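Local atomic coordinates of centrosomal protein 120 (Oreochromis niloticus, PDB entry 6EWH), a protein that probably takes part in building centrioles and cilia, and is represented here by its second C2 domain (C2B). Residues Leu8-Ile13 against His19-Ala24; Leu33-Ala38 against Pro108-His113; Thr124-Ser129 against Val174-Arg179; Gly133-Thr136 against Ala142-Val145. The protein carries 1 engineered substitution. One frame throughout, in Å; residues are numbered along the deposited sequence.

Contact 1. Residues Leu8-Ile13 against His19-Ala24; sequences LEAILI and HQVGPA
Ile11 and Gln20 form the tight centre of this contact, an antiparallel hydrogen-bonded pair joined by two backbone bonds. Ile11 N gives its proton to Gln20 O at 2.8 Å, nearly straight at 172°, and Gln20 N returns one to Ile11 O at 2.7 Å. Beside this pair, the CG1 of Ile13 lies 4.0 Å from Gln20 CB, the two side chains running the same way. Beyond CB the Gln20 chain bends at chi2 (73°), taking its amide away from Ile13: NE2 reaches Gly22 O at 3.0 Å and also Cys27 O, while OE1 receives a bond from Arg94. The other face is mostly apolar, though His19 ND1 bonds to Arg92 O. Val21 CG2 packs 3.8 Å from Ala10 CB, with Phe103 of helix 97-105 against both residues, and Leu12 CD1 sits over one face of the His19 ring, displaced toward its rim. The fit slackens toward Glu9, whose exposed side chain points away from the partner strand; here a water bridges the gap, donating to Glu9 O at 2.8 Å and accepting from Gly22 N. Strands 10-13 and 18-21 form an antiparallel beta hairpin, with 10-13 outermost in the mixed sheet of this C2 domain.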
loop_
_atom_site.group_PDB
_atom_site.type_symbol
_atom_site.label_atom_id
_atom_site.label_comp_id
_atom_site.label_asym_id
_atom_site.label_seq_id
_atom_site.Cartn_x
_atom_site.Cartn_y
_atom_site.Cartn_z
ATOM N N LEU A 8 4.950 8.760 19.093
ATOM C CA LEU A 8 3.597 8.355 18.734
ATOM C C LEU A 8 3.638 6.977 18.086
ATOM O O LEU A 8 4.341 6.774 17.091
ATOM C CB LEU A 8 2.991 9.370 17.765
ATOM C CG LEU A 8 2.415 10.663 18.343
ATOM C CD1 LEU A 8 1.853 11.541 17.229
ATOM C CD2 LEU A 8 1.345 10.361 19.386
ATOM N N GLU A 9 2.887 6.033 18.654
ATOM C CA GLU A 9 2.830 4.668 18.149
ATOM C C GLU A 9 1.385 4.202 18.056
ATOM O O GLU A 9 0.532 4.603 18.853
ATOM C CB GLU A 9 3.616 3.701 19.045
ATOM C CG GLU A 9 5.114 3.716 18.804
ATOM C CD GLU A 9 5.847 2.666 19.616
ATOM O OE1 GLU A 9 5.337 2.273 20.688
ATOM O OE2 GLU A 9 6.933 2.231 19.176
ATOM N N ALA A 10 1.119 3.345 17.069
ATOM C CA ALA A 10 -0.197 2.739 16.887
ATOM C C ALA A 10 -0.253 1.458 17.710
ATOM O O ALA A 10 0.406 0.467 17.376
ATOM C CB ALA A 10 -0.454 2.452 15.409
ATOM N N ILE A 11 -1.048 1.472 18.774
ATOM C CA ILE A 11 -1.067 0.401 19.764
ATOM C C ILE A 11 -2.290 -0.470 19.516
ATOM O O ILE A 11 -3.430 -0.025 19.696
ATOM C CB ILE A 11 -1.067 0.967 21.189
ATOM C CG1 ILE A 11 0.185 1.816 21.419
ATOM C CG2 ILE A 11 -1.169 -0.160 22.204
ATOM C CD1 ILE A 11 0.139 2.635 22.691
ATOM N N LEU A 12 -2.055 -1.721 19.122
ATOM C CA LEU A 12 -3.151 -2.652 18.901
ATOM C C LEU A 12 -3.900 -2.911 20.200
ATOM O O LEU A 12 -3.298 -3.245 21.224
ATOM C CB LEU A 12 -2.614 -3.973 18.349
ATOM C CG LEU A 12 -3.637 -5.113 18.284
ATOM C CD1 LEU A 12 -4.817 -4.757 17.381
ATOM C CD2 LEU A 12 -2.984 -6.412 17.835
ATOM N N ILE A 13 -5.219 -2.749 20.152
ATOM C CA ILE A 13 -6.104 -3.155 21.240
ATOM C C ILE A 13 -6.705 -4.497 20.835
ATOM O O ILE A 13 -7.700 -4.532 20.095
ATOM C CB ILE A 13 -7.179 -2.091 21.512
ATOM C CG1 ILE A 13 -6.530 -0.716 21.690
ATOM C CG2 ILE A 13 -7.999 -2.455 22.742
ATOM C CD1 ILE A 13 -5.462 -0.671 22.764
ATOM N N HIS A 19 -6.647 0.043 16.479
ATOM C CA HIS A 19 -5.355 0.524 16.953
ATOM C C HIS A 19 -5.543 1.876 17.627
ATOM O O HIS A 19 -6.126 2.789 17.037
ATOM C CB HIS A 19 -4.393 0.670 15.770
ATOM C CG HIS A 19 -4.177 -0.601 15.008
ATOM N ND1 HIS A 19 -5.126 -1.129 14.158
ATOM C CD2 HIS A 19 -3.127 -1.455 14.979
ATOM C CE1 HIS A 19 -4.668 -2.253 13.635
ATOM N NE2 HIS A 19 -3.457 -2.472 14.116
ATOM N N GLN A 20 -5.056 2.008 18.864
ATOM C CA GLN A 20 -5.104 3.284 19.573
ATOM C C GLN A 20 -3.858 4.099 19.251
ATOM O O GLN A 20 -2.735 3.601 19.377
ATOM C CB GLN A 20 -5.191 3.056 21.084
ATOM C CG GLN A 20 -5.142 4.349 21.917
ATOM C CD GLN A 20 -6.430 5.156 21.840
ATOM O OE1 GLN A 20 -7.532 4.609 21.907
ATOM N NE2 GLN A 20 -6.292 6.471 21.684
ATOM N N VAL A 21 -4.058 5.349 18.833
ATOM C CA VAL A 21 -2.974 6.292 18.572
ATOM C C VAL A 21 -3.207 7.527 19.430
ATOM O O VAL A 21 -4.202 8.242 19.251
ATOM C CB VAL A 21 -2.872 6.665 17.083
ATOM C CG1 VAL A 21 -1.725 7.661 16.871
ATOM C CG2 VAL A 21 -2.667 5.421 16.236
ATOM N N GLY A 22 -2.297 7.774 20.365
ATOM C CA GLY A 22 -2.449 8.863 21.297
ATOM C C GLY A 22 -3.084 8.390 22.587
ATOM O O GLY A 22 -3.599 7.270 22.674
ATOM N N PRO A 23 -3.052 9.232 23.619
ATOM C CA PRO A 23 -3.630 8.832 24.910
ATOM C C PRO A 23 -5.112 8.519 24.773
ATOM O O PRO A 23 -5.877 9.284 24.175
ATOM C CB PRO A 23 -3.377 10.047 25.812
ATOM C CG PRO A 23 -3.169 11.191 24.875
ATOM C CD PRO A 23 -2.543 10.613 23.633
ATOM N N ALA A 24 -5.513 7.372 25.330
ATOM C CA ALA A 24 -6.854 6.845 25.102
ATOM C C ALA A 24 -7.954 7.725 25.680
ATOM O O ALA A 24 -9.103 7.638 25.229
ATOM C CB ALA A 24 -6.965 5.417 25.648
HETATM O O HOH W 1 -0.703 5.537 21.129
#

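Contact 2. Residues Leu33-Ala38 against Pro108-His113; sequences LSVTVA and PSLQIH
Val35 and Leu110 reach toward each other tip to tip, from two strands whose nearest CA atoms are still 9.6 Å apart. In the conformer of Leu110 described, one of two modelled, CD2 is the methyl that does the touching, 3.7 Å from Val35 CG2 and 4.0 Å from Val35 CG1, so it rests against both prongs of the valine. With CG trans to the backbone N (chi1 -175°), Leu110 sends its branch across the gap between the strands. Ile112, two residues further on, follows on the same side: its CD1 comes within 4.2 Å of Val35 CG1, and the valine thus bears on two residues of strand 110-116. All three are buried, and no hydrogen bond joins the segments. In the next shell, Tyr64 of strand 60-66 touches Val35, Leu110 and Ile112 alike, while Val174 closes on Val35 and Ile112. The backbone of Val35 is fixed from one flank by hydrogen bonding to Ala89, and its neighbours Ser34 and Thr36 are bonded to Thr177 and Ala175. Strand 29-41 lies between strands 87-95 and 171-180 in one sheet, and strand 110-116 between strands 60-66 and 119-126 in the other, which places this contact at the middle of the sandwich.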
loop_
_atom_site.group_PDB
_atom_site.type_symbol
_atom_site.label_atom_id
_atom_site.label_comp_id
_atom_site.label_asym_id
_atom_site.label_seq_id
_atom_site.Cartn_x
_atom_site.Cartn_y
_atom_site.Cartn_z
ATOM N N LEU A 33 -7.992 3.722 7.965
ATOM C CA LEU A 33 -6.864 3.912 7.059
ATOM C C LEU A 33 -6.847 2.724 6.103
ATOM O O LEU A 33 -6.828 1.570 6.549
ATOM C CB LEU A 33 -5.578 3.960 7.870
ATOM C CG LEU A 33 -4.295 4.042 7.047
ATOM C CD1 LEU A 33 -4.220 5.361 6.263
ATOM C CD2 LEU A 33 -3.093 3.932 7.983
ATOM N N SER A 34 -6.870 2.992 4.795
ATOM C CA SER A 34 -7.027 1.921 3.825
ATOM C C SER A 34 -6.022 2.049 2.693
ATOM O O SER A 34 -5.577 3.146 2.332
ATOM C CB SER A 34 -8.436 1.876 3.218
ATOM O OG SER A 34 -8.712 3.053 2.496
ATOM N N VAL A 35 -5.664 0.891 2.144
ATOM C CA VAL A 35 -4.764 0.782 0.998
ATOM C C VAL A 35 -5.479 -0.055 -0.052
ATOM O O VAL A 35 -5.961 -1.154 0.249
ATOM C CB VAL A 35 -3.451 0.092 1.391
ATOM C CG1 VAL A 35 -2.535 -0.049 0.158
ATOM C CG2 VAL A 35 -2.749 0.867 2.488
ATOM N N THR A 36 -5.548 0.454 -1.279
ATOM C CA THR A 36 -6.181 -0.268 -2.381
ATOM C C THR A 36 -5.157 -0.448 -3.488
ATOM O O THR A 36 -4.556 0.531 -3.955
ATOM C CB THR A 36 -7.395 0.484 -2.926
ATOM O OG1 THR A 36 -8.336 0.707 -1.883
ATOM C CG2 THR A 36 -8.049 -0.329 -4.059
ATOM N N VAL A 37 -4.950 -1.692 -3.893
ATOM C CA VAL A 37 -4.167 -2.003 -5.085
ATOM C C VAL A 37 -5.146 -2.190 -6.237
ATOM O O VAL A 37 -6.003 -3.084 -6.211
ATOM C CB VAL A 37 -3.237 -3.210 -4.878
ATOM C CG1 VAL A 37 -2.215 -2.899 -3.783
ATOM C CG2 VAL A 37 -4.009 -4.502 -4.552
ATOM N N ALA A 38 -5.053 -1.311 -7.230
ATOM C CA ALA A 38 -6.098 -1.164 -8.242
ATOM C C ALA A 38 -5.800 -1.826 -9.584
ATOM O O ALA A 38 -6.721 -2.368 -10.211
ATOM C CB ALA A 38 -6.412 0.322 -8.453
ATOM N N PRO A 108 7.289 6.092 8.167
ATOM C CA PRO A 108 8.026 5.781 6.940
ATOM C C PRO A 108 7.047 5.345 5.866
ATOM O O PRO A 108 5.903 4.979 6.140
ATOM C CB PRO A 108 8.925 4.616 7.358
ATOM C CG PRO A 108 8.160 3.948 8.443
ATOM C CD PRO A 108 7.462 5.049 9.192
ATOM N N SER A 109 7.505 5.407 4.622
ATOM C CA SER A 109 6.625 5.036 3.525
ATOM C C SER A 109 6.197 3.577 3.622
ATOM O O SER A 109 6.903 2.714 4.154
ATOM C CB SER A 109 7.297 5.297 2.174
ATOM O OG SER A 109 7.310 6.685 1.879
ATOM N N LEU A 110 4.991 3.325 3.134
ATOM C CA LEU A 110 4.530 1.964 2.944
ATOM C C LEU A 110 5.321 1.352 1.792
ATOM O O LEU A 110 5.497 1.986 0.751
ATOM C CB LEU A 110 3.046 2.032 2.595
ATOM C CG LEU A 110 2.203 0.782 2.432
ATOM C CD1 LEU A 110 2.003 0.144 3.779
ATOM C CD2 LEU A 110 0.875 1.196 1.835
ATOM N N GLN A 111 5.824 0.135 1.987
ATOM C CA GLN A 111 6.548 -0.575 0.939
ATOM C C GLN A 111 5.689 -1.732 0.448
ATOM O O GLN A 111 5.479 -2.719 1.158
ATOM C CB GLN A 111 7.921 -1.046 1.411
ATOM C CG GLN A 111 8.980 0.044 1.330
ATOM C CD GLN A 111 10.357 -0.444 1.736
ATOM O OE1 GLN A 111 10.496 -1.258 2.649
ATOM N NE2 GLN A 111 11.384 0.052 1.056
ATOM N N ILE A 112 5.188 -1.610 -0.775
ATOM C CA ILE A 112 4.335 -2.648 -1.353
ATOM C C ILE A 112 5.191 -3.493 -2.280
ATOM O O ILE A 112 5.827 -2.965 -3.198
ATOM C CB ILE A 112 3.136 -2.046 -2.093
ATOM C CG1 ILE A 112 2.286 -1.218 -1.121
ATOM C CG2 ILE A 112 2.329 -3.162 -2.760
ATOM C CD1 ILE A 112 1.174 -0.455 -1.804
ATOM N N HIS A 113 5.204 -4.801 -2.046
ATOM C CA HIS A 113 6.047 -5.733 -2.780
ATOM C C HIS A 113 5.195 -6.566 -3.719
ATOM O O HIS A 113 4.130 -7.057 -3.333
ATOM C CB HIS A 113 6.744 -6.692 -1.814
ATOM C CG HIS A 113 7.821 -6.052 -1.000
ATOM N ND1 HIS A 113 9.161 -6.263 -1.248
ATOM C CD2 HIS A 113 7.761 -5.194 0.045
ATOM C CE1 HIS A 113 9.879 -5.568 -0.383
ATOM N NE2 HIS A 113 9.054 -4.906 0.409
#

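Contact 3. Residues Thr124-Ser129 against Val174-Arg179; sequences TDVSLS and VAVTLR
In the hydrophobic interior of the C2 beta-sandwich, Val126, close to the end of strand 119-126, meets Val174 and Val176 of strand 171-180 in the facing sheet. In the conformer of Val176 described, one of two modelled, the closest touch is between Val126 CG1 and Val176 CG1, at 3.7 Å. The two side chains slide past each other in opposite directions, so they meet flank to flank. Val126 has CG1 opposite its own backbone N (chi1 -179°), which leaves the CG2 prong for the other valine: it stands 4.4 Å from Val174 CG1. One residue thereby spans two that are separated by a single position along the partner strand. Val176 in this conformer is rotated differently, with chi1 -64°, and its CG2 prong is directed toward the turn that follows Val126, ending 4.5 Å from Ser127 O. There strand 119-126 gives way to helix 128-133. Ser127 occupies the N-cap position, its OG accepting a hydrogen bond from Ala130 N, with its CB directed away from strand 171-180. Around the valines, Phe149 of strand 143-150 lies against Val126 and Val174, Val35 touches Val174 and Val176, and Leu110 and Ile112 back Val126. Between the segments the contact is almost entirely methyl against methyl, with no hydrogen bond. Cohesion consequently rests on burial and shape, while Ser127 spends its hydroxyl on capping helix 128-133 and not on strand 171-180.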
loop_
_atom_site.group_PDB
_atom_site.type_symbol
_atom_site.label_atom_id
_atom_site.label_comp_id
_atom_site.label_asym_id
_atom_site.label_seq_id
_atom_site.Cartn_x
_atom_site.Cartn_y
_atom_site.Cartn_z
ATOM N N THR A 124 7.565 -0.820 -4.212
ATOM C CA THR A 124 7.397 0.602 -4.450
ATOM C C THR A 124 7.072 1.278 -3.127
ATOM O O THR A 124 6.481 0.671 -2.231
ATOM C CB THR A 124 6.335 0.876 -5.533
ATOM O OG1 THR A 124 6.391 2.254 -5.923
ATOM C CG2 THR A 124 4.931 0.555 -5.024
ATOM N N ASP A 125 7.493 2.532 -3.009
ATOM C CA ASP A 125 7.301 3.331 -1.805
ATOM C C ASP A 125 6.049 4.176 -1.959
ATOM O O ASP A 125 5.932 4.946 -2.921
ATOM C CB ASP A 125 8.476 4.298 -1.634
ATOM C CG ASP A 125 9.659 3.672 -0.947
ATOM O OD1 ASP A 125 9.882 2.462 -1.126
ATOM O OD2 ASP A 125 10.363 4.400 -0.217
ATOM N N VAL A 126 5.139 4.069 -0.993
ATOM C CA VAL A 126 3.907 4.851 -0.984
ATOM C C VAL A 126 3.903 5.701 0.278
ATOM O O VAL A 126 3.880 5.170 1.394
ATOM C CB VAL A 126 2.667 3.952 -1.054
ATOM C CG1 VAL A 126 1.422 4.800 -1.054
ATOM C CG2 VAL A 126 2.729 3.085 -2.311
ATOM N N SER A 127 3.932 7.013 0.108
ATOM C CA SER A 127 4.127 7.903 1.243
ATOM C C SER A 127 2.854 7.984 2.073
ATOM O O SER A 127 1.783 8.302 1.549
ATOM C CB SER A 127 4.505 9.290 0.745
ATOM O OG SER A 127 4.640 10.190 1.830
ATOM N N LEU A 128 2.971 7.706 3.370
ATOM C CA LEU A 128 1.871 8.028 4.267
ATOM C C LEU A 128 1.908 9.487 4.687
ATOM O O LEU A 128 0.851 10.071 4.952
ATOM C CB LEU A 128 1.888 7.127 5.501
ATOM C CG LEU A 128 1.670 5.638 5.231
ATOM C CD1 LEU A 128 1.811 4.857 6.514
ATOM C CD2 LEU A 128 0.309 5.398 4.601
ATOM N N SER A 129 3.100 10.085 4.768
ATOM C CA SER A 129 3.174 11.502 5.107
ATOM C C SER A 129 2.509 12.363 4.042
ATOM O O SER A 129 1.924 13.405 4.363
ATOM C CB SER A 129 4.627 11.931 5.331
ATOM O OG SER A 129 5.391 11.800 4.148
ATOM N N VAL A 174 -2.128 2.522 -6.878
ATOM C CA VAL A 174 -2.445 2.410 -5.453
ATOM C C VAL A 174 -3.216 3.643 -5.008
ATOM O O VAL A 174 -2.882 4.768 -5.390
ATOM C CB VAL A 174 -1.168 2.269 -4.607
ATOM C CG1 VAL A 174 -1.506 2.072 -3.130
ATOM C CG2 VAL A 174 -0.299 1.129 -5.109
ATOM N N ALA A 175 -4.214 3.436 -4.153
ATOM C CA ALA A 175 -4.881 4.531 -3.469
ATOM C C ALA A 175 -4.773 4.291 -1.974
ATOM O O ALA A 175 -5.111 3.205 -1.491
ATOM C CB ALA A 175 -6.358 4.601 -3.862
ATOM N N VAL A 176 -4.298 5.290 -1.243
ATOM C CA VAL A 176 -4.289 5.261 0.216
ATOM C C VAL A 176 -5.253 6.328 0.706
ATOM O O VAL A 176 -5.227 7.463 0.222
ATOM C CB VAL A 176 -2.877 5.467 0.798
ATOM C CG1 VAL A 176 -1.968 4.311 0.400
ATOM C CG2 VAL A 176 -2.288 6.806 0.353
ATOM N N THR A 177 -6.117 5.960 1.658
ATOM C CA THR A 177 -7.180 6.855 2.104
ATOM C C THR A 177 -7.253 6.885 3.624
ATOM O O THR A 177 -7.071 5.863 4.287
ATOM C CB THR A 177 -8.533 6.380 1.525
ATOM O OG1 THR A 177 -8.533 6.564 0.106
ATOM C CG2 THR A 177 -9.717 7.158 2.117
ATOM N N LEU A 178 -7.495 8.071 4.173
ATOM C CA LEU A 178 -7.791 8.234 5.591
ATOM C C LEU A 178 -9.144 8.917 5.719
ATOM O O LEU A 178 -9.411 9.897 5.022
ATOM C CB LEU A 178 -6.711 9.083 6.258
ATOM C CG LEU A 178 -6.921 9.377 7.745
ATOM C CD1 LEU A 178 -6.814 8.104 8.585
ATOM C CD2 LEU A 178 -5.955 10.429 8.241
ATOM N N ARG A 179 -10.004 8.396 6.597
ATOM C CA ARG A 179 -11.288 9.049 6.818
ATOM C C ARG A 179 -11.750 8.788 8.241
ATOM O O ARG A 179 -11.375 7.787 8.856
ATOM C CB ARG A 179 -12.347 8.546 5.826
ATOM C CG ARG A 179 -12.638 7.063 5.943
ATOM C CD ARG A 179 -13.573 6.595 4.844
ATOM N NE ARG A 179 -13.841 5.163 4.960
ATOM C CZ ARG A 179 -14.707 4.628 5.810
ATOM N NH1 ARG A 179 -15.407 5.396 6.634
ATOM N NH2 ARG A 179 -14.871 3.310 5.842
#

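Contact 4. Residues Gly133-Thr136 against Ala142-Val145; sequences GIST and AATV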
loop_
_atom_site.group_PDB
_atom_site.type_symbol
_atom_site.label_atom_id
_atom_site.label_comp_id
_atom_site.label_asym_id
_atom_site.label_seq_id
_atom_site.Cartn_x
_atom_site.Cartn_y
_atom_site.Cartn_z
ATOM N N GLY A 133 -0.468 14.999 4.789
ATOM C CA GLY A 133 -0.389 16.391 4.371
ATOM C C GLY A 133 -1.663 16.923 3.742
ATOM O O GLY A 133 -1.935 18.127 3.808
ATOM N N ILE A 134 -2.459 16.050 3.125
ATOM C CA ILE A 134 -3.710 16.469 2.503
ATOM C C ILE A 134 -4.932 16.110 3.349
ATOM O O ILE A 134 -6.068 16.302 2.899
ATOM C CB ILE A 134 -3.843 15.947 1.064
ATOM C CG1 ILE A 134 -3.771 14.418 1.050
ATOM C CG2 ILE A 134 -2.767 16.561 0.177
ATOM C CD1 ILE A 134 -4.458 13.798 -0.134
ATOM N N SER A 135 -4.728 15.586 4.560
ATOM C CA SER A 135 -5.845 15.189 5.426
ATOM C C SER A 135 -6.303 16.404 6.236
ATOM O O SER A 135 -6.177 16.473 7.458
ATOM C CB SER A 135 -5.445 14.020 6.318
ATOM O OG SER A 135 -5.161 12.858 5.544
ATOM N N THR A 136 -6.857 17.374 5.515
ATOM C CA THR A 136 -7.124 18.697 6.063
ATOM C C THR A 136 -8.603 19.016 6.238
ATOM O O THR A 136 -8.927 20.136 6.641
ATOM C CB THR A 136 -6.490 19.774 5.177
ATOM O OG1 THR A 136 -6.968 19.615 3.833
ATOM C CG2 THR A 136 -4.966 19.658 5.192
ATOM N N ALA A 142 -13.236 12.212 3.238
ATOM C CA ALA A 142 -12.059 11.361 3.207
ATOM C C ALA A 142 -10.934 12.069 2.466
ATOM O O ALA A 142 -11.166 12.927 1.611
ATOM C CB ALA A 142 -12.386 10.045 2.498
ATOM N N ALA A 143 -9.700 11.721 2.820
ATOM C CA ALA A 143 -8.512 12.198 2.120
ATOM C C ALA A 143 -7.854 11.014 1.424
ATOM O O ALA A 143 -7.683 9.956 2.035
ATOM C CB ALA A 143 -7.519 12.813 3.108
ATOM N N THR A 144 -7.470 11.191 0.154
ATOM C CA THR A 144 -6.931 10.086 -0.634
ATOM C C THR A 144 -5.747 10.549 -1.467
ATOM O O THR A 144 -5.790 11.616 -2.092
ATOM C CB THR A 144 -7.991 9.508 -1.589
ATOM O OG1 THR A 144 -9.073 8.970 -0.828
ATOM C CG2 THR A 144 -7.395 8.397 -2.456
ATOM N N VAL A 145 -4.698 9.732 -1.480
ATOM C CA VAL A 145 -3.604 9.863 -2.437
ATOM C C VAL A 145 -3.715 8.678 -3.378
ATOM O O VAL A 145 -3.674 7.526 -2.938
ATOM C CB VAL A 145 -2.235 9.872 -1.749
ATOM C CG1 VAL A 145 -1.136 9.913 -2.798
ATOM C CG2 VAL A 145 -2.124 11.071 -0.839
#
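Ile134 reaches from the turn after helix 128-133 to the start of strand 143-150, where Thr144 and Val145 receive it. Its CB points toward that strand. CG1 leaves CB between the backbone N and the carbonyl carbon (chi1 59°), the crowded position for a branched side chain, and comes to 4.2 Å from Val145 CG2. The chain then runs on nearly extended, with chi2 155°, and brings CD1 to its two partners: Val145 CG2 at 3.7 Å and the backbone Thr144 O at 3.2 Å, a close approach of a methyl to a backbone acceptor. The second point of touch is one residue on. Ala143 CB faces Ser135, 3.4 Å from its OG, and also lies 3.8 Å from Ile134 O. That serine hydroxyl is held by Leu131 O in the preceding helix, and Leu131 packs against Ala143 and Val145 as well. Ser135 is the centre of an inverse gamma turn, closed by a weak bond from Thr136 N to Ile134 O. No hydrogen bond crosses between the segments. Strand 143-150 bonds to strand 171-180, Thr144 OG1 to Thr177 OG1 included, and Ser135 also packs on Leu178 of that strand. Between the turn and residues 142-145 the hold is van der Waals contact, partly apolar and partly of methyl against oxygen.

In the fold
Along the chain contact 1 closes first, then contact 2 and contact 3 follow, and contact 4 falls wholly between the two segments of contact 3. Contacts 2 and 3 are the core pair, centres 6 Å apart: each bridges the mixed sheet and the four-stranded antiparallel sheet, and Leu110 O to Val126 N and Thr36 N to Ala175 O probably bond them together. Contact 4, centred 9 Å from contact 3, adjoins it through strands 143-150 and 171-180. Contact 1 stands apart, about 20 Å from the others between centres, on the far edge of the mixed sheet. The two sheets thus pack together at the centre of the domain, while a hairpin and a turn lie at the mixed sheet's two edges.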